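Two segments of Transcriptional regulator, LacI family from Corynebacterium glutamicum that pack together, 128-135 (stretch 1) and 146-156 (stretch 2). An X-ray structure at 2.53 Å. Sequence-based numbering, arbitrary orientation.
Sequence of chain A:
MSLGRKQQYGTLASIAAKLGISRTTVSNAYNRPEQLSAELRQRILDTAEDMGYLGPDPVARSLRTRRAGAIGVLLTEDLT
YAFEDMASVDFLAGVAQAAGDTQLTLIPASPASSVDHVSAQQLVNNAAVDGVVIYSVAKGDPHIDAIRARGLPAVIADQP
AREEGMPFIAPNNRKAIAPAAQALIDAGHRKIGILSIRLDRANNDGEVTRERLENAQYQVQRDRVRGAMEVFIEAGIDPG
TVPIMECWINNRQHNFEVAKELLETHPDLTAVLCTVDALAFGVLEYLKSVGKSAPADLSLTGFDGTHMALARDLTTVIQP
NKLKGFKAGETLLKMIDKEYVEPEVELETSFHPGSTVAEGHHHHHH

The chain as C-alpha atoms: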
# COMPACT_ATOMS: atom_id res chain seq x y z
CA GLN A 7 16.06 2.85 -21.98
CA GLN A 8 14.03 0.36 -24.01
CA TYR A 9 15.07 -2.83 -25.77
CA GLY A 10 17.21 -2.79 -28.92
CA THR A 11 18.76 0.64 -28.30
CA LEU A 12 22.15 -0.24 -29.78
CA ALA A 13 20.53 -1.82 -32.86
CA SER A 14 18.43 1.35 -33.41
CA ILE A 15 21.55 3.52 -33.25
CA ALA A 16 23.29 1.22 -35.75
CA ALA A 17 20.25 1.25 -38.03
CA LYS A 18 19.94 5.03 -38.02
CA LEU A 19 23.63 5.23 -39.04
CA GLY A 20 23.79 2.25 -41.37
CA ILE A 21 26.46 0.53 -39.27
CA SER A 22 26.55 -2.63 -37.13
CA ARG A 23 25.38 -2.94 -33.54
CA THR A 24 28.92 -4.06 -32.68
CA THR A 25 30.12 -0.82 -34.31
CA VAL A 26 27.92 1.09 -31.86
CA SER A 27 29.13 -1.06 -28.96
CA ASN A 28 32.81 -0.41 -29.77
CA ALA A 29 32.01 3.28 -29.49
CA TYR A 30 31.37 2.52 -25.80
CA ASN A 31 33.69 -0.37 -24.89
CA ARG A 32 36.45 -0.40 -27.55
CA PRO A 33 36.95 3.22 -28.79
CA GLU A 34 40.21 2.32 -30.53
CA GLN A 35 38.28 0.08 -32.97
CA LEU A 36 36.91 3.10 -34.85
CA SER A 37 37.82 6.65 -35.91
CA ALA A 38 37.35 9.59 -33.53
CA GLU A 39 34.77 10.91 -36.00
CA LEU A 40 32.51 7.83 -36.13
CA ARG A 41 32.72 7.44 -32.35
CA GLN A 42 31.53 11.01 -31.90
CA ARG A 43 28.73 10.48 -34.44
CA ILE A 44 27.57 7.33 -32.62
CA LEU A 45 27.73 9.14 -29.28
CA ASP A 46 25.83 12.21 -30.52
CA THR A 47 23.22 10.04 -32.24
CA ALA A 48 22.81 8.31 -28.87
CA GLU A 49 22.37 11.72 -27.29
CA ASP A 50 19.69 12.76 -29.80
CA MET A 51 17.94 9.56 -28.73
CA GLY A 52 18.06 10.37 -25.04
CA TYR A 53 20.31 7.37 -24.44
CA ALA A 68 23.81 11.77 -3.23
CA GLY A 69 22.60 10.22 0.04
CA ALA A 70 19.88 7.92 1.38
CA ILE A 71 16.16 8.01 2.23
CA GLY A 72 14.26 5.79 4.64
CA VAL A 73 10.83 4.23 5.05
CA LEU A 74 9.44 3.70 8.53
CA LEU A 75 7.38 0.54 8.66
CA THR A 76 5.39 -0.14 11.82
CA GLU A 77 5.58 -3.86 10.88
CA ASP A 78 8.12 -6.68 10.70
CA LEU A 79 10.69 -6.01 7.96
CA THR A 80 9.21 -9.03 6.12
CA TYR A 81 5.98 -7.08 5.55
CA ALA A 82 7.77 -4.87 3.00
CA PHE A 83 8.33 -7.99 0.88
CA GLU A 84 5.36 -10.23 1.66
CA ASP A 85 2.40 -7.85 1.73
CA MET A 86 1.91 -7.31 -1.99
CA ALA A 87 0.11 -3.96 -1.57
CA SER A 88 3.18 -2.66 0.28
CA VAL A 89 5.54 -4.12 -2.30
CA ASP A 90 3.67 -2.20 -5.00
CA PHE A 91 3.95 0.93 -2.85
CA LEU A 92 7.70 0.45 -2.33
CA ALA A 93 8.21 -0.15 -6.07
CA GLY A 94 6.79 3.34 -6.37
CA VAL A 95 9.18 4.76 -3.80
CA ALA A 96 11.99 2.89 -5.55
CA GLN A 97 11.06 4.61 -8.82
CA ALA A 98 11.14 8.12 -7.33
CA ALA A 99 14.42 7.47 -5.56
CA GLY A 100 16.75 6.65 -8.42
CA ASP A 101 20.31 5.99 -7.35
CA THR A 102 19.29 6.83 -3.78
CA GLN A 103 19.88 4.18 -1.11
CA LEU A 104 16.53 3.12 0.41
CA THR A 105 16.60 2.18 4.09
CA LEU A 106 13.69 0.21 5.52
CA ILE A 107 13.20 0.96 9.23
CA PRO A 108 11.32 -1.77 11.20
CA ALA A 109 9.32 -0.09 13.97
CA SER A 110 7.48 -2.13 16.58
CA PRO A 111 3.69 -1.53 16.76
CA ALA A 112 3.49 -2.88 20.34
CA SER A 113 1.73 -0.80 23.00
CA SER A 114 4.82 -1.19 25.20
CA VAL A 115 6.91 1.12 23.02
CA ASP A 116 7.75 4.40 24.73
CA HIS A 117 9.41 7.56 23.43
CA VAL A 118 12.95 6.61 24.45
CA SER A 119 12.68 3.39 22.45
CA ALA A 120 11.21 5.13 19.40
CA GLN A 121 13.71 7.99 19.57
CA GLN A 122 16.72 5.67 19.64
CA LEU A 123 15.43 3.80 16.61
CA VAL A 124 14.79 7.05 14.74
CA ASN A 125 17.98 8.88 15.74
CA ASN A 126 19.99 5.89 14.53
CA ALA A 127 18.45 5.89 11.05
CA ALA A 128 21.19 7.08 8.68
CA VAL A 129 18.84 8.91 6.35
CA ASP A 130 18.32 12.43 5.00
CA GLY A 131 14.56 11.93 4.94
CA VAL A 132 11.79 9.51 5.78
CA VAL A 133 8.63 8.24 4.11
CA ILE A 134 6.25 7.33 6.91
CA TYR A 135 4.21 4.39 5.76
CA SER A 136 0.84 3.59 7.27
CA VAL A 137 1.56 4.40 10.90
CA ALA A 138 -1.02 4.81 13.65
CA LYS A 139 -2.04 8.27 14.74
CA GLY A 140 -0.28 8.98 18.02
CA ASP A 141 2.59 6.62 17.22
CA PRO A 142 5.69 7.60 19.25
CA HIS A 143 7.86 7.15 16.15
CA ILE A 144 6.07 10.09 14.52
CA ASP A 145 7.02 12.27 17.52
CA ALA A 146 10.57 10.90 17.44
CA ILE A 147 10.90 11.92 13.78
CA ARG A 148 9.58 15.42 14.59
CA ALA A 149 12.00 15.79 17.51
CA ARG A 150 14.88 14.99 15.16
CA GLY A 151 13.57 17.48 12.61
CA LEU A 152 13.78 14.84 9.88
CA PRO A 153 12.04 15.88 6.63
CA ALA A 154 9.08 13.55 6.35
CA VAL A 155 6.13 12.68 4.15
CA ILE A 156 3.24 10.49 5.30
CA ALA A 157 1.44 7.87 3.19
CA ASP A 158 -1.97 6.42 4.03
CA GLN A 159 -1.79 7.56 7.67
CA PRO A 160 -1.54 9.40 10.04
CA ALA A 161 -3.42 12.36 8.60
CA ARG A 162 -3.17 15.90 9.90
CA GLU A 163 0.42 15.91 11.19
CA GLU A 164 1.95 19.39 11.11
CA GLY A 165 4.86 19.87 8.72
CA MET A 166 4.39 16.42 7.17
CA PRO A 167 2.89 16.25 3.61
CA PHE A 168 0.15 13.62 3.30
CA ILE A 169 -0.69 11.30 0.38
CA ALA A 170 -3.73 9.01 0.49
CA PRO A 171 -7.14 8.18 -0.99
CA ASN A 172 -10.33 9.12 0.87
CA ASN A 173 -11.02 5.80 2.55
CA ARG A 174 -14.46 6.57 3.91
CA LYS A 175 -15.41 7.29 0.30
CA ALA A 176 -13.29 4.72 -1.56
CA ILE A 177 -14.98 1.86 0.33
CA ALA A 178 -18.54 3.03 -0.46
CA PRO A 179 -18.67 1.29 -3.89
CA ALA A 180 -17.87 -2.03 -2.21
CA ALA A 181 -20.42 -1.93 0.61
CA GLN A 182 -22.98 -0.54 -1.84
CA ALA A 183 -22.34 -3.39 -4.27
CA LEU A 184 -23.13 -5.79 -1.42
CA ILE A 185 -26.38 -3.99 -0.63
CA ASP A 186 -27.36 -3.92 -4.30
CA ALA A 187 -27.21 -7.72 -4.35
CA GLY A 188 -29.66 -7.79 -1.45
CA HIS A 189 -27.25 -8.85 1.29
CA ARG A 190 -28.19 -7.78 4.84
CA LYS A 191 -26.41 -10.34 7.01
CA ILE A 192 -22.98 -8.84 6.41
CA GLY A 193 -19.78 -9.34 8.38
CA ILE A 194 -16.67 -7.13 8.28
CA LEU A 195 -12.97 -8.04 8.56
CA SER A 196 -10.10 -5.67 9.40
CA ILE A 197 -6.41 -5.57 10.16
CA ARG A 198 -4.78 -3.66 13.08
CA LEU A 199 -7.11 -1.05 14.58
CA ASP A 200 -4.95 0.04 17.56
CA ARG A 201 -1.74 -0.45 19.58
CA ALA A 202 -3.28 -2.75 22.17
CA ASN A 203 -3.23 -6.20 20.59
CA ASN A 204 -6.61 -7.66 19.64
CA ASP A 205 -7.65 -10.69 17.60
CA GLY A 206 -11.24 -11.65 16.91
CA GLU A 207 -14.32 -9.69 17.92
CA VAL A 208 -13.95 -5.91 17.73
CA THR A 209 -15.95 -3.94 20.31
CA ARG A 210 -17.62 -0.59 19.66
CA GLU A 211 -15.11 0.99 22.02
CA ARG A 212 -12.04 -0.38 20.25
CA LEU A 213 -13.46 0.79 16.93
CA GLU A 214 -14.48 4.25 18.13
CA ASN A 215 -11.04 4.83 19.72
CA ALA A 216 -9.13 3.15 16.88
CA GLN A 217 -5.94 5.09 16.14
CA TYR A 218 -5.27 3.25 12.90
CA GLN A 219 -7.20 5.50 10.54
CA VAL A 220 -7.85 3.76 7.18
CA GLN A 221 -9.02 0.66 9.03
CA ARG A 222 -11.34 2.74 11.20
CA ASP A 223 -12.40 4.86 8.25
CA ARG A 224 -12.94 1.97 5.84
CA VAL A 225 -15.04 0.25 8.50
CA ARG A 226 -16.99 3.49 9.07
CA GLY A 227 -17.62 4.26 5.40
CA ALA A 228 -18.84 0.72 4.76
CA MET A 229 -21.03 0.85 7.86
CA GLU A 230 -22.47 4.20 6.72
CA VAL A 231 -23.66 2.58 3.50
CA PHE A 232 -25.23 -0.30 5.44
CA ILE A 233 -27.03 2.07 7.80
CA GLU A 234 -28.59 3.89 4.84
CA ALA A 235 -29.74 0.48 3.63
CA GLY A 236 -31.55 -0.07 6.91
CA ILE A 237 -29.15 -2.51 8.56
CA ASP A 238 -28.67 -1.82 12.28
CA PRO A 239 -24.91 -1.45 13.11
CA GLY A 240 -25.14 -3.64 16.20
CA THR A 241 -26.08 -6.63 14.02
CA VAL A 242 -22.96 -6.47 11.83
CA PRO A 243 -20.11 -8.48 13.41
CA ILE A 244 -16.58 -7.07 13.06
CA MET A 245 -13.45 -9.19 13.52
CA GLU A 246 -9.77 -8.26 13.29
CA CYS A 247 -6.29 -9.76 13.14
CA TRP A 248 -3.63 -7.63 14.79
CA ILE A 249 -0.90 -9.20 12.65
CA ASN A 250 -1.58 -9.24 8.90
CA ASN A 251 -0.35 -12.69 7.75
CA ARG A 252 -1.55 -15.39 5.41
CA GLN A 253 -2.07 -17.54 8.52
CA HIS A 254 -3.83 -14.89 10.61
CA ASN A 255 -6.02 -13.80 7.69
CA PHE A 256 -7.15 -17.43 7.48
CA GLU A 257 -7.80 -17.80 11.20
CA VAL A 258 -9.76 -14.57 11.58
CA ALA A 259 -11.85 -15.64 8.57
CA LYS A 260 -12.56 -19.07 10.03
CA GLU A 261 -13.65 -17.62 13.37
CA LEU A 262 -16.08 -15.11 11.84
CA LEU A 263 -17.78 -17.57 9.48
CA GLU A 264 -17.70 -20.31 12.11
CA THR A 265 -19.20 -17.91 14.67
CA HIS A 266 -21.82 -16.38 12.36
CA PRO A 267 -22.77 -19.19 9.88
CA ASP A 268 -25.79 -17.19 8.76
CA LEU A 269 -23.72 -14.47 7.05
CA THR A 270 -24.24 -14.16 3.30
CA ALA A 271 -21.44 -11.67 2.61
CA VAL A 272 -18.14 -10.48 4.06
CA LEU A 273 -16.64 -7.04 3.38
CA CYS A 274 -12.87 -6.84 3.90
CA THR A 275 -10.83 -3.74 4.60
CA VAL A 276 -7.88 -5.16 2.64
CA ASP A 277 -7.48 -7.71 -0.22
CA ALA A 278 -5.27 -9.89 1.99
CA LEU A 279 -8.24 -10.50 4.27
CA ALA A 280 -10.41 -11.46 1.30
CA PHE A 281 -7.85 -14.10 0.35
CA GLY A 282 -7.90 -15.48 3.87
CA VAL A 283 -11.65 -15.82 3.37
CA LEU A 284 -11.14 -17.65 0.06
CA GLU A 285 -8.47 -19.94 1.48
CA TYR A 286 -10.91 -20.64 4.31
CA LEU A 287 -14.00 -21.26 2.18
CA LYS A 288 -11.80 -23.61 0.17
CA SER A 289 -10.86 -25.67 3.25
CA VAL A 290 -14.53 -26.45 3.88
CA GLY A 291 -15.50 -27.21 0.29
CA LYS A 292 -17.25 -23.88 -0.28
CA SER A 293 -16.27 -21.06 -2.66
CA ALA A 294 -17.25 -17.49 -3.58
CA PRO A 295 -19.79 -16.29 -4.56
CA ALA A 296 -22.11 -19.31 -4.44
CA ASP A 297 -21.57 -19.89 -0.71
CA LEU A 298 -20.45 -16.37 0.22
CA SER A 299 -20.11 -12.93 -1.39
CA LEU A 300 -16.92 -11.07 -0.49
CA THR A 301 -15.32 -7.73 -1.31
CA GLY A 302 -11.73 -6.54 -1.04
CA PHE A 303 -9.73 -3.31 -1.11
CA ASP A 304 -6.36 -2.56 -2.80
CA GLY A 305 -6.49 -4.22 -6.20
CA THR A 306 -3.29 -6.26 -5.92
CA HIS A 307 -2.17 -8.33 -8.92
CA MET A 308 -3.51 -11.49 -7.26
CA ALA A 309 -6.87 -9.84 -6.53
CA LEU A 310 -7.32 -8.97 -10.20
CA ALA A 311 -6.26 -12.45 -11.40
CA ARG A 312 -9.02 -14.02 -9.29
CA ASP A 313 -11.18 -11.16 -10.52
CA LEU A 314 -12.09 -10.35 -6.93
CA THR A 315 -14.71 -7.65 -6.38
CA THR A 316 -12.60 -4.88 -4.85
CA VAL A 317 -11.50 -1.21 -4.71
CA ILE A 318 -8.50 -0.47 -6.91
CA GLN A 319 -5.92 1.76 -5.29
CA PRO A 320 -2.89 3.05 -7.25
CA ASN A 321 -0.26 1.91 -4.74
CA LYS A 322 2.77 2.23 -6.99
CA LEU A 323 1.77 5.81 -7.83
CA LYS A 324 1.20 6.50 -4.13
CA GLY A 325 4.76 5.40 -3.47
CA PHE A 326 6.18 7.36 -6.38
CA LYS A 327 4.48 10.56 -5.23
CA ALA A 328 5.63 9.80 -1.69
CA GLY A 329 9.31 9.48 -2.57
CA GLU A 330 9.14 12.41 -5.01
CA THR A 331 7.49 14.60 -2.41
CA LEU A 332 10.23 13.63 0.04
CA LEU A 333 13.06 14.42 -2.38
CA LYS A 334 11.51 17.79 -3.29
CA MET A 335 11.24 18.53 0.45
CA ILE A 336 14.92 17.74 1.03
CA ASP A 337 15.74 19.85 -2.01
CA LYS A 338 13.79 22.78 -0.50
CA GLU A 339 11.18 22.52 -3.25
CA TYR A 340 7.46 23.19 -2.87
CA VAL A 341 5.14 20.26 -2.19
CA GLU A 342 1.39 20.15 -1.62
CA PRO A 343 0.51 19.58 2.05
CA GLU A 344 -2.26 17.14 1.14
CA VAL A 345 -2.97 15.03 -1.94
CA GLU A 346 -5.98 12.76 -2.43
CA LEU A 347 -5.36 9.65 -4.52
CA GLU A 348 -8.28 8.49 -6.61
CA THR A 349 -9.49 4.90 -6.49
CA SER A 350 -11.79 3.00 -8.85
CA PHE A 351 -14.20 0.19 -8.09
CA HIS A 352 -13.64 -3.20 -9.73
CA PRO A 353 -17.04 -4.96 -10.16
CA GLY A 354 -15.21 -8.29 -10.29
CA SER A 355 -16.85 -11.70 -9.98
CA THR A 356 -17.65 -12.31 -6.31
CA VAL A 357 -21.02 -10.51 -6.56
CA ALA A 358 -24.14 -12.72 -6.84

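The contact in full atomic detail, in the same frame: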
# COMPACT_ATOMS: atom_id res chain seq x y z
N ALA A 128 20.27 6.29 9.49
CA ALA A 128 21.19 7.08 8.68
C ALA A 128 20.56 7.57 7.39
O ALA A 128 21.00 7.22 6.29
CB ALA A 128 22.43 6.24 8.36
N VAL A 129 19.53 8.40 7.52
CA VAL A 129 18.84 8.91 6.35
C VAL A 129 18.65 10.42 6.36
O VAL A 129 18.64 11.05 7.42
CB VAL A 129 17.45 8.23 6.21
CG1 VAL A 129 17.63 6.73 6.05
CG2 VAL A 129 16.58 8.52 7.42
N ASP A 130 18.52 11.00 5.16
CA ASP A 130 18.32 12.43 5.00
C ASP A 130 16.83 12.77 5.03
O ASP A 130 16.44 13.93 5.11
CB ASP A 130 18.90 12.91 3.66
CG ASP A 130 20.40 12.68 3.54
OD1 ASP A 130 21.16 13.09 4.45
OD2 ASP A 130 20.83 12.09 2.52
N GLY A 131 16.00 11.73 4.93
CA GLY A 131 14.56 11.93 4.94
C GLY A 131 13.82 10.63 5.17
O GLY A 131 14.40 9.55 5.04
N VAL A 132 12.55 10.72 5.52
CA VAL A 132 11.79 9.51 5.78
C VAL A 132 10.36 9.51 5.25
O VAL A 132 9.64 10.48 5.39
CB VAL A 132 11.74 9.21 7.29
CG1 VAL A 132 11.09 10.36 8.02
CG2 VAL A 132 10.98 7.90 7.55
N VAL A 133 9.98 8.41 4.62
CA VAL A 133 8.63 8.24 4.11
C VAL A 133 7.92 7.44 5.19
O VAL A 133 8.27 6.28 5.43
CB VAL A 133 8.61 7.43 2.79
CG1 VAL A 133 7.18 7.06 2.43
CG2 VAL A 133 9.26 8.25 1.67
N ILE A 134 6.96 8.05 5.86
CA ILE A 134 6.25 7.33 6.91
C ILE A 134 5.15 6.56 6.24
O ILE A 134 4.27 7.13 5.59
CB ILE A 134 5.69 8.28 7.98
CG1 ILE A 134 6.86 8.94 8.73
CG2 ILE A 134 4.82 7.52 8.95
CD1 ILE A 134 6.48 10.01 9.72
N TYR A 135 5.20 5.24 6.39
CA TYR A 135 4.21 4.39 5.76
C TYR A 135 3.19 3.72 6.66
O TYR A 135 3.51 2.82 7.43
CB TYR A 135 4.92 3.31 4.93
CG TYR A 135 3.98 2.36 4.25
CD1 TYR A 135 2.96 2.83 3.41
CD2 TYR A 135 4.10 0.98 4.43
CE1 TYR A 135 2.08 1.94 2.77
CE2 TYR A 135 3.23 0.09 3.80
CZ TYR A 135 2.23 0.57 2.96
OH TYR A 135 1.39 -0.31 2.33
N ALA A 146 9.12 11.04 17.46
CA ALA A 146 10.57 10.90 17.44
C ALA A 146 11.14 11.54 16.17
O ALA A 146 12.17 12.20 16.21
CB ALA A 146 10.96 9.43 17.52
N ILE A 147 10.46 11.35 15.05
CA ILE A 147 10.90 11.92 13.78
C ILE A 147 10.82 13.45 13.81
O ILE A 147 11.67 14.14 13.24
CB ILE A 147 10.04 11.39 12.60
CG1 ILE A 147 10.39 9.91 12.36
CG2 ILE A 147 10.27 12.21 11.35
CD1 ILE A 147 9.56 9.25 11.29
N ARG A 148 9.79 13.97 14.47
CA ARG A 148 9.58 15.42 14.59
C ARG A 148 10.65 16.04 15.48
O ARG A 148 11.16 17.13 15.20
CB ARG A 148 8.20 15.69 15.19
CG ARG A 148 7.81 17.15 15.27
CD ARG A 148 6.52 17.33 16.05
NE ARG A 148 5.42 16.54 15.50
CZ ARG A 148 4.86 16.77 14.33
NH1 ARG A 148 5.28 17.79 13.58
NH2 ARG A 148 3.89 15.99 13.89
N ALA A 149 10.99 15.33 16.56
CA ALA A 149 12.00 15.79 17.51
C ALA A 149 13.38 15.83 16.87
O ALA A 149 14.24 16.59 17.31
CB ALA A 149 12.01 14.89 18.73
N ARG A 150 13.59 15.02 15.84
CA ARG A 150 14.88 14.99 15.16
C ARG A 150 14.86 16.00 14.01
O ARG A 150 15.90 16.33 13.44
CB ARG A 150 15.16 13.57 14.63
CG ARG A 150 16.41 13.47 13.77
CD ARG A 150 16.71 12.05 13.29
NE ARG A 150 17.82 12.07 12.34
CZ ARG A 150 18.46 10.99 11.88
NH1 ARG A 150 18.11 9.78 12.29
NH2 ARG A 150 19.47 11.14 11.03
N GLY A 151 13.68 16.52 13.69
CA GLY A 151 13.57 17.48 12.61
C GLY A 151 13.90 16.86 11.27
O GLY A 151 14.47 17.50 10.39
N LEU A 152 13.53 15.59 11.11
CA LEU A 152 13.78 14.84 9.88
C LEU A 152 12.68 15.12 8.84
O LEU A 152 11.50 14.91 9.12
CB LEU A 152 13.83 13.35 10.19
CG LEU A 152 14.43 12.35 9.20
CD1 LEU A 152 15.89 12.68 8.94
CD2 LEU A 152 14.29 10.93 9.77
N PRO A 153 13.06 15.60 7.65
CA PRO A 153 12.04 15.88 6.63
C PRO A 153 11.21 14.61 6.44
O PRO A 153 11.76 13.53 6.23
CB PRO A 153 12.88 16.21 5.39
CG PRO A 153 14.12 16.81 5.97
CD PRO A 153 14.41 15.90 7.15
N ALA A 154 9.89 14.73 6.50
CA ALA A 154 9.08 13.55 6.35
C ALA A 154 7.77 13.74 5.62
O ALA A 154 7.13 14.80 5.69
CB ALA A 154 8.81 12.95 7.71
N VAL A 155 7.38 12.70 4.89
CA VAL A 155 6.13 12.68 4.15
C VAL A 155 5.37 11.46 4.68
O VAL A 155 5.97 10.42 4.98
CB VAL A 155 6.37 12.50 2.64
CG1 VAL A 155 7.14 11.21 2.38
CG2 VAL A 155 5.04 12.46 1.91
N ILE A 156 4.06 11.59 4.80
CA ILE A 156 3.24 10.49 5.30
C ILE A 156 2.37 9.89 4.20
O ILE A 156 1.77 10.63 3.41
CB ILE A 156 2.33 10.98 6.46
CG1 ILE A 156 3.18 11.32 7.68
CG2 ILE A 156 1.28 9.93 6.79
CD1 ILE A 156 2.45 12.18 8.69

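Two parallel strands, one running through Val132 to Tyr135 and the other through Ala154 to Ile156 and beyond, lie side by side here, and the helix that ends just before the second strand folds back over one face of the pair. The strand directions diverge by 23°, with the axes approaching to 4.7 Å, and the register is simple: Val132 pairs with Ala154, Val133 with Val155, Ile134 with Ile156. Parallel strands bond in a stagger, and this pair follows the rule. Val132 N donates to Pro153 O at 3.0 Å, Val155 N donates to Val132 O at 3.2 Å, and Ile134 N donates to Val155 O at 2.7 Å. Val132 thus uses both its backbone groups across the seam. Proline has no amide hydrogen to give, but its carbonyl serves well as the first acceptor. CA-H...O contacts fill in between these bonds, among them Ala154 CA to Val132 O at 3.3 Å.

Ile134 gives up the most surface to its partner stretch. Its side chain, m at chi1 and t at chi2, sends CD1 to within 3.5 Å of CD1 of Ile147 on the helix, while its CB lies 4.0 Å from CG1 of Ile156 on the neighbouring strand. One extended side chain therefore meets both layers.

Val132, next in covered area, is on the same face. Its CG1 is the busy atom: 3.5 Å from Ala154 CB, 3.8 Å from Ile147 CD1 and 3.7 Å from Leu152 CD2. The small methyl of Ala154 packs beside both, its CB also 4.3 Å from Ile134 CD1. On the other face Val133 and Val155, the latter third in covered area, meet as a pair of branched side chains, CG2 of the first 3.7 Å from CG1 of the second.

The turn from helix to strand places Leu152, which covers about as much surface as Val155. Gly151 leaves the helix with a positive phi, which favours glycine, and the Schellman motif closes with Leu152 N bonded to Ile147 O at 3.2 Å and Gly151 N to Arg148 O at 3.0 Å. Leu152 then points toward stretch 1, its CD2 4.1 Å from Val129 CG2 and its CD1 3.5 Å from Val129 O. Arg150 reaches the same carbonyl more loosely, with NH2 3.7 Å from Val129 O.

The lesson is economical: backbone bonds fix the register, alternation sorts the side chains between two faces, and on the face of Val132 and Ile134, Ile147 joins helix to sheet through aliphatic contacts.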